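Local coordinates for short chain dehydrogenase (A0QTM2 homolog) (Mycobacterium thermoresistibile, PDB 3SC4), which probably catalyses an NAD(P)(H)-dependent oxidation or reduction, as a Rossmann-fold member of the short-chain dehydrogenase family, at residues B[8-14]-B[33-39]; B[26-31]-B[59-65]. One frame throughout, in Å; residues are numbered along the deposited sequence.

Contact 1 (B[8-14]-B[33-39]); sequences RGKTMFI and GANVALV
Met12 and Val36 pair in register on the two parallel strands that open the Rossmann fold, 11-15 and 35-40, joined through helix 20-30 as a beta-alpha-beta unit. The tight part is the strand ladder. Asn35 hydrogen-bonds the first strand through both its N and its O, the N to Lys10 O and the O taking Met12 N at 2.8 Å; Ala37 does the same with Met12 O and Ile14 N, and Val39 N closes the row on Ile14 O. On the face toward helices 20-30 and 53-63, Met12 and Val36 lie side by side, and the bend in the methionine chain (chi3 80°) lays CE 4.0 Å from Val36 CG2. Ile14 CG2 reaches across to Val36 CG1, 3.9 Å away. On the other face, under helix 77-91, Phe13 CZ meets Val39 CG1 at 3.9 Å. The pairing slackens toward the exposed start, where Gly9 N makes only a weak bond to Gly33 O (3.3 Å) and Arg8 NH1 hydrogen-bonds to Asp32 O, with Gly33 CA oblique to the guanidinium. Next to this looser end, Asn35 ND2 donates to Thr11 OG1 over 3.2 Å, the hydroxyl oxygen lying close to the plane of the amide.

Contact 2 (B[26-31]-B[59-65]); sequences AKRVAA and EIEEAGG
Glu59 starts the contact with a salt bridge at its outer edge: OE2 receives Lys27 NZ at 2.6 Å, nearly in line with the carboxylate C-O bond. The glutamate extends beyond CG, while the lysine chain kinks about its CG-CD bond (chi3 86°), which swings its ammonium group across to the neighbouring helix. One residue on, Ile60 lays its two branches along the alanine side of helix 20-30. Its CG2 packs on Ala30 CB at 3.7 Å, and CG1 touches Ala26 CB more loosely at 4.2 Å. Ala63, a turn later, sets its methyl group against Lys27 O and Ala30 CB, and its carbonyl oxygen receives a CA-H...O contact from Ala31 CA (3.4 Å, 166° at the hydrogen). Gly64 then ends the helix in a Schellman motif with positive phi; Gly65 N hydrogen-bonds back to Ile60 O at 3.1 Å and Gly64 N to Glu61 O. The chain thereby passes close to Ala30, with the CA atoms of Ala30 and Gly65 4.2 Å apart. With alanine and glycine here, the axes of the two helical segments come within 8.3 Å, crossing at -30°. Both helices cover the same side of the parallel sheet; Ile60 also rests on Val36 of strand 35-40, and Gly65 leads straight into strand 66-71.

Overall arrangement
Contact 1 lies mainly in the buried core, whereas contact 2 is only partly buried, in the helical layer over it. Helix 20-30 follows strand 11-15 and leads into strand 35-40, so the crossover that unites the strands of contact 1 also supplies one partner of contact 2. Main-chain hydrogen bonds dominate the strand pairing; the helices instead meet through small apolar side chains, backbone at the helix ends and one salt bridge near the surface. The centres of the two contacts lie about 9 Å apart, and they touch directly: Met12 CE reaches Ala26 CA at 3.6 Å, Leu38 CD2 meets Ile60 CD1 at 3.8 Å, and Ala34 CB packs against Val29 O.

Contact 1 (B[8-14]-B[33-39])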
ATOM      1  N   ARG B   8     -11.834 -12.881  29.292  1.00 42.06           N
ATOM      2  CA  ARG B   8     -11.621 -14.143  29.985  1.00 43.44           C
ATOM      3  C   ARG B   8     -11.981 -15.280  29.040  1.00 42.93           C
ATOM      4  O   ARG B   8     -13.030 -15.237  28.395  1.00 42.94           O
ATOM      5  CB  ARG B   8     -12.476 -14.200  31.258  1.00 45.59           C
ATOM      6  CG  ARG B   8     -12.057 -15.279  32.271  1.00 49.76           C
ATOM      7  CD  ARG B   8     -12.494 -14.840  33.661  1.00 55.79           C
ATOM      8  NE  ARG B   8     -12.113 -15.758  34.736  1.00 61.18           N
ATOM      9  CZ  ARG B   8     -10.913 -15.813  35.324  1.00 64.08           C
ATOM     10  NH1 ARG B   8      -9.914 -15.013  34.943  1.00 63.21           N
ATOM     11  NH2 ARG B   8     -10.711 -16.689  36.312  1.00 66.62           N
ATOM     12  N   GLY B   9     -11.091 -16.265  28.932  1.00 42.14           N
ATOM     13  CA  GLY B   9     -11.321 -17.429  28.071  1.00 42.23           C
ATOM     14  C   GLY B   9     -11.219 -17.173  26.572  1.00 40.40           C
ATOM     15  O   GLY B   9     -11.505 -18.060  25.760  1.00 40.83           O
ATOM     16  N   LYS B  10     -10.805 -15.968  26.196  1.00 37.87           N
ATOM     17  CA  LYS B  10     -10.707 -15.622  24.802  1.00 36.18           C
ATOM     18  C   LYS B  10      -9.288 -15.907  24.307  1.00 34.07           C
ATOM     19  O   LYS B  10      -8.348 -15.993  25.108  1.00 34.27           O
ATOM     20  CB  LYS B  10     -11.131 -14.168  24.603  1.00 35.64           C
ATOM     21  CG  LYS B  10     -12.580 -13.925  25.076  1.00 39.34           C
ATOM     22  CD  LYS B  10     -13.466 -13.195  24.040  1.00 41.31           C
ATOM     23  CE  LYS B  10     -14.965 -13.221  24.413  1.00 42.68           C
ATOM     24  NZ  LYS B  10     -15.537 -14.624  24.451  1.00 45.44           N
ATOM     25  N   THR B  11      -9.150 -16.097  22.996  1.00 31.67           N
ATOM     26  CA  THR B  11      -7.878 -16.449  22.396  1.00 29.87           C
ATOM     27  C   THR B  11      -7.382 -15.366  21.455  1.00 27.70           C
ATOM     28  O   THR B  11      -8.099 -14.971  20.553  1.00 27.03           O
ATOM     29  CB  THR B  11      -8.011 -17.752  21.627  1.00 30.39           C
ATOM     30  OG1 THR B  11      -8.275 -18.806  22.557  1.00 31.64           O
ATOM     31  CG2 THR B  11      -6.726 -18.073  20.879  1.00 29.08           C
ATOM     32  N   MET B  12      -6.147 -14.906  21.664  1.00 26.46           N
ATOM     33  CA  MET B  12      -5.482 -13.949  20.768  1.00 25.17           C
ATOM     34  C   MET B  12      -4.341 -14.549  19.951  1.00 24.64           C
ATOM     35  O   MET B  12      -3.513 -15.285  20.479  1.00 25.16           O
ATOM     36  CB  MET B  12      -4.904 -12.789  21.566  1.00 24.93           C
ATOM     37  CG  MET B  12      -4.106 -11.792  20.721  1.00 24.67           C
ATOM     38  SD  MET B  12      -3.983 -10.180  21.515  1.00 26.72           S
ATOM     39  CE  MET B  12      -2.686 -10.448  22.684  1.00 20.70           C
ATOM     40  N   PHE B  13      -4.298 -14.202  18.666  1.00 23.82           N
ATOM     41  CA  PHE B  13      -3.149 -14.458  17.807  1.00 23.27           C
ATOM     42  C   PHE B  13      -2.439 -13.134  17.525  1.00 22.23           C
ATOM     43  O   PHE B  13      -3.031 -12.223  16.962  1.00 22.11           O
ATOM     44  CB  PHE B  13      -3.583 -15.086  16.491  1.00 22.88           C
ATOM     45  CG  PHE B  13      -2.423 -15.584  15.654  1.00 23.92           C
ATOM     46  CD1 PHE B  13      -1.930 -16.882  15.814  1.00 23.48           C
ATOM     47  CD2 PHE B  13      -1.819 -14.757  14.720  1.00 22.16           C
ATOM     48  CE1 PHE B  13      -0.873 -17.335  15.053  1.00 23.51           C
ATOM     49  CE2 PHE B  13      -0.750 -15.201  13.965  1.00 22.41           C
ATOM     50  CZ  PHE B  13      -0.283 -16.508  14.122  1.00 22.88           C
ATOM     51  N   ILE B  14      -1.174 -13.027  17.891  1.00 21.83           N
ATOM     52  CA  ILE B  14      -0.456 -11.777  17.718  1.00 21.21           C
ATOM     53  C   ILE B  14       0.869 -12.002  16.991  1.00 21.47           C
ATOM     54  O   ILE B  14       1.633 -12.902  17.338  1.00 21.43           O
ATOM     55  CB  ILE B  14      -0.271 -11.022  19.070  1.00 21.33           C
ATOM     56  CG1 ILE B  14       0.383  -9.660  18.840  1.00 21.28           C
ATOM     57  CG2 ILE B  14       0.511 -11.838  20.073  1.00 19.92           C
ATOM     58  CD1 ILE B  14       0.463  -8.804  20.097  1.00 20.68           C
ATOM     59  N   GLY B  33      -6.970 -13.560  31.924  1.00 34.94           N
ATOM     60  CA  GLY B  33      -7.055 -15.026  31.812  1.00 35.96           C
ATOM     61  C   GLY B  33      -7.294 -15.514  30.392  1.00 35.70           C
ATOM     62  O   GLY B  33      -8.000 -16.511  30.170  1.00 36.80           O
ATOM     63  N   ALA B  34      -6.700 -14.802  29.430  1.00 34.01           N
ATOM     64  CA  ALA B  34      -6.862 -15.098  28.007  1.00 33.24           C
ATOM     65  C   ALA B  34      -5.741 -16.016  27.550  1.00 32.62           C
ATOM     66  O   ALA B  34      -4.713 -16.128  28.215  1.00 32.31           O
ATOM     67  CB  ALA B  34      -6.835 -13.796  27.185  1.00 31.89           C
ATOM     68  N   ASN B  35      -5.960 -16.672  26.416  1.00 32.17           N
ATOM     69  CA  ASN B  35      -4.898 -17.380  25.707  1.00 31.97           C
ATOM     70  C   ASN B  35      -4.265 -16.442  24.662  1.00 30.32           C
ATOM     71  O   ASN B  35      -4.958 -15.622  24.058  1.00 29.34           O
ATOM     72  CB  ASN B  35      -5.442 -18.641  25.045  1.00 32.74           C
ATOM     73  CG  ASN B  35      -6.352 -19.449  25.979  1.00 34.64           C
ATOM     74  OD1 ASN B  35      -6.075 -19.610  27.175  1.00 33.14           O
ATOM     75  ND2 ASN B  35      -7.463 -19.934  25.431  1.00 33.99           N
ATOM     76  N   VAL B  36      -2.947 -16.549  24.488  1.00 29.50           N
ATOM     77  CA  VAL B  36      -2.226 -15.747  23.528  1.00 27.89           C
ATOM     78  C   VAL B  36      -1.203 -16.590  22.783  1.00 28.00           C
ATOM     79  O   VAL B  36      -0.276 -17.101  23.373  1.00 28.83           O
ATOM     80  CB  VAL B  36      -1.465 -14.616  24.222  1.00 27.50           C
ATOM     81  CG1 VAL B  36      -0.618 -13.837  23.194  1.00 26.01           C
ATOM     82  CG2 VAL B  36      -2.425 -13.690  24.950  1.00 26.42           C
ATOM     83  N   ALA B  37      -1.379 -16.746  21.482  1.00 27.79           N
ATOM     84  CA  ALA B  37      -0.359 -17.349  20.626  1.00 27.60           C
ATOM     85  C   ALA B  37       0.426 -16.211  20.013  1.00 26.43           C
ATOM     86  O   ALA B  37      -0.160 -15.220  19.576  1.00 25.59           O
ATOM     87  CB  ALA B  37      -0.993 -18.211  19.533  1.00 28.00           C
ATOM     88  N   LEU B  38       1.749 -16.332  20.022  1.00 26.81           N
ATOM     89  CA  LEU B  38       2.623 -15.284  19.511  1.00 25.87           C
ATOM     90  C   LEU B  38       3.581 -15.930  18.537  1.00 26.43           C
ATOM     91  O   LEU B  38       4.142 -16.995  18.817  1.00 26.78           O
ATOM     92  CB  LEU B  38       3.359 -14.542  20.637  1.00 25.68           C
ATOM     93  CG  LEU B  38       4.198 -15.266  21.712  1.00 25.87           C
ATOM     94  CD1 LEU B  38       4.997 -14.261  22.512  1.00 25.56           C
ATOM     95  CD2 LEU B  38       3.361 -16.049  22.654  1.00 25.72           C
ATOM     96  N   VAL B  39       3.724 -15.310  17.372  1.00 26.43           N
ATOM     97  CA  VAL B  39       4.572 -15.856  16.323  1.00 27.53           C
ATOM     98  C   VAL B  39       5.740 -14.895  16.029  1.00 27.47           C
ATOM     99  O   VAL B  39       5.515 -13.693  15.850  1.00 28.08           O
ATOM    100  CB  VAL B  39       3.737 -16.165  15.060  1.00 27.16           C
ATOM    101  CG1 VAL B  39       3.239 -14.878  14.411  1.00 26.27           C
ATOM    102  CG2 VAL B  39       4.539 -16.982  14.076  1.00 26.74           C
TER

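Contact 2 (B[26-31]-B[59-65])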
ATOM      1  N   ALA B  26      -0.129  -8.163  24.668  1.00 22.98           N
ATOM      2  CA  ALA B  26      -0.216  -9.550  25.087  1.00 24.30           C
ATOM      3  C   ALA B  26      -0.408  -9.656  26.602  1.00 25.74           C
ATOM      4  O   ALA B  26      -1.315 -10.337  27.066  1.00 26.56           O
ATOM      5  CB  ALA B  26       1.026 -10.298  24.651  1.00 24.04           C
ATOM      6  N   LYS B  27       0.414  -8.962  27.369  1.00 26.11           N
ATOM      7  CA  LYS B  27       0.296  -9.013  28.831  1.00 27.87           C
ATOM      8  C   LYS B  27      -1.065  -8.521  29.321  1.00 28.42           C
ATOM      9  O   LYS B  27      -1.702  -9.156  30.159  1.00 29.35           O
ATOM     10  CB  LYS B  27       1.454  -8.254  29.508  1.00 28.28           C
ATOM     11  CG  LYS B  27       2.737  -9.127  29.648  1.00 29.88           C
ATOM     12  CD  LYS B  27       4.037  -8.337  29.742  1.00 31.55           C
ATOM     13  CE  LYS B  27       4.398  -7.897  31.167  1.00 33.19           C
ATOM     14  NZ  LYS B  27       5.624  -7.023  31.119  1.00 32.09           N
ATOM     15  N   ARG B  28      -1.544  -7.416  28.767  1.00 28.36           N
ATOM     16  CA  ARG B  28      -2.826  -6.873  29.207  1.00 28.96           C
ATOM     17  C   ARG B  28      -3.966  -7.835  28.960  1.00 29.19           C
ATOM     18  O   ARG B  28      -4.831  -8.012  29.804  1.00 30.38           O
ATOM     19  CB  ARG B  28      -3.129  -5.569  28.507  1.00 28.45           C
ATOM     20  CG  ARG B  28      -4.400  -4.915  28.979  1.00 30.75           C
ATOM     21  CD  ARG B  28      -4.248  -4.377  30.390  1.00 33.27           C
ATOM     22  NE  ARG B  28      -5.338  -3.458  30.697  1.00 35.95           N
ATOM     23  CZ  ARG B  28      -6.517  -3.811  31.201  1.00 38.45           C
ATOM     24  NH1 ARG B  28      -6.821  -5.090  31.476  1.00 38.65           N
ATOM     25  NH2 ARG B  28      -7.399  -2.857  31.439  1.00 39.51           N
ATOM     26  N   VAL B  29      -3.961  -8.454  27.795  1.00 28.70           N
ATOM     27  CA  VAL B  29      -5.004  -9.404  27.438  1.00 28.85           C
ATOM     28  C   VAL B  29      -4.874 -10.668  28.297  1.00 29.86           C
ATOM     29  O   VAL B  29      -5.860 -11.197  28.774  1.00 30.70           O
ATOM     30  CB  VAL B  29      -4.949  -9.722  25.930  1.00 27.97           C
ATOM     31  CG1 VAL B  29      -5.950 -10.789  25.577  1.00 27.78           C
ATOM     32  CG2 VAL B  29      -5.211  -8.443  25.135  1.00 25.67           C
ATOM     33  N   ALA B  30      -3.647 -11.137  28.480  1.00 29.74           N
ATOM     34  CA  ALA B  30      -3.367 -12.273  29.348  1.00 30.62           C
ATOM     35  C   ALA B  30      -3.893 -12.063  30.762  1.00 31.37           C
ATOM     36  O   ALA B  30      -4.334 -13.006  31.380  1.00 32.58           O
ATOM     37  CB  ALA B  30      -1.859 -12.560  29.390  1.00 29.91           C
ATOM     38  N   ALA B  31      -3.856 -10.832  31.270  1.00 31.49           N
ATOM     39  CA  ALA B  31      -4.201 -10.556  32.678  1.00 32.28           C
ATOM     40  C   ALA B  31      -5.657 -10.860  33.006  1.00 33.64           C
ATOM     41  O   ALA B  31      -5.986 -11.077  34.169  1.00 35.01           O
ATOM     42  CB  ALA B  31      -3.879  -9.110  33.045  1.00 31.83           C
ATOM     43  N   GLU B  59       6.209 -14.291  30.702  1.00 35.00           N
ATOM     44  CA  GLU B  59       5.541 -13.075  31.194  1.00 35.40           C
ATOM     45  C   GLU B  59       4.022 -13.160  30.991  1.00 35.80           C
ATOM     46  O   GLU B  59       3.255 -12.772  31.887  1.00 36.40           O
ATOM     47  CB  GLU B  59       6.128 -11.794  30.568  1.00 34.20           C
ATOM     48  CG  GLU B  59       7.551 -11.437  31.050  1.00 34.77           C
ATOM     49  CD  GLU B  59       8.000 -10.028  30.615  1.00 35.46           C
ATOM     50  OE1 GLU B  59       9.035  -9.901  29.917  1.00 35.37           O
ATOM     51  OE2 GLU B  59       7.312  -9.046  30.958  1.00 34.77           O
ATOM     52  N   ILE B  60       3.589 -13.698  29.850  1.00 35.64           N
ATOM     53  CA  ILE B  60       2.155 -13.907  29.613  1.00 36.19           C
ATOM     54  C   ILE B  60       1.534 -14.785  30.711  1.00 37.82           C
ATOM     55  O   ILE B  60       0.444 -14.496  31.199  1.00 37.56           O
ATOM     56  CB  ILE B  60       1.897 -14.537  28.214  1.00 35.90           C
ATOM     57  CG1 ILE B  60       2.116 -13.486  27.119  1.00 34.96           C
ATOM     58  CG2 ILE B  60       0.483 -15.145  28.108  1.00 35.27           C
ATOM     59  CD1 ILE B  60       2.490 -14.077  25.766  1.00 34.28           C
ATOM     60  N   GLU B  61       2.237 -15.850  31.095  1.00 39.54           N
ATOM     61  CA  GLU B  61       1.723 -16.797  32.102  1.00 41.71           C
ATOM     62  C   GLU B  61       1.706 -16.174  33.484  1.00 42.08           C
ATOM     63  O   GLU B  61       0.705 -16.256  34.188  1.00 42.78           O
ATOM     64  CB  GLU B  61       2.522 -18.105  32.093  1.00 43.09           C
ATOM     65  CG  GLU B  61       2.337 -18.924  30.781  1.00 44.81           C
ATOM     66  CD  GLU B  61       3.262 -20.156  30.659  1.00 48.05           C
ATOM     67  OE1 GLU B  61       4.295 -20.253  31.376  1.00 47.78           O
ATOM     68  OE2 GLU B  61       2.930 -21.030  29.824  1.00 50.35           O
ATOM     69  N   GLU B  62       2.800 -15.511  33.845  1.00 42.15           N
ATOM     70  CA  GLU B  62       2.897 -14.775  35.114  1.00 42.84           C
ATOM     71  C   GLU B  62       1.835 -13.660  35.239  1.00 41.71           C
ATOM     72  O   GLU B  62       1.490 -13.240  36.348  1.00 42.40           O
ATOM     73  CB  GLU B  62       4.325 -14.193  35.299  1.00 43.11           C
ATOM     74  CG  GLU B  62       5.412 -15.222  35.736  1.00 46.11           C
ATOM     75  CD  GLU B  62       6.891 -14.719  35.563  1.00 49.40           C
ATOM     76  OE1 GLU B  62       7.125 -13.656  34.898  1.00 49.49           O
ATOM     77  OE2 GLU B  62       7.822 -15.413  36.080  1.00 50.15           O
ATOM     78  N   ALA B  63       1.327 -13.176  34.108  1.00 40.15           N
ATOM     79  CA  ALA B  63       0.262 -12.174  34.100  1.00 38.91           C
ATOM     80  C   ALA B  63      -1.109 -12.806  34.324  1.00 39.30           C
ATOM     81  O   ALA B  63      -2.050 -12.117  34.740  1.00 38.79           O
ATOM     82  CB  ALA B  63       0.281 -11.394  32.794  1.00 37.40           C
ATOM     83  N   GLY B  64      -1.225 -14.105  34.032  1.00 39.93           N
ATOM     84  CA  GLY B  64      -2.458 -14.881  34.294  1.00 40.91           C
ATOM     85  C   GLY B  64      -3.056 -15.622  33.108  1.00 40.82           C
ATOM     86  O   GLY B  64      -4.133 -16.211  33.210  1.00 41.52           O
ATOM     87  N   GLY B  65      -2.366 -15.596  31.974  1.00 39.98           N
ATOM     88  CA  GLY B  65      -2.883 -16.196  30.749  1.00 39.26           C
ATOM     89  C   GLY B  65      -2.142 -17.459  30.407  1.00 39.59           C
ATOM     90  O   GLY B  65      -1.268 -17.913  31.155  1.00 39.91           O
TER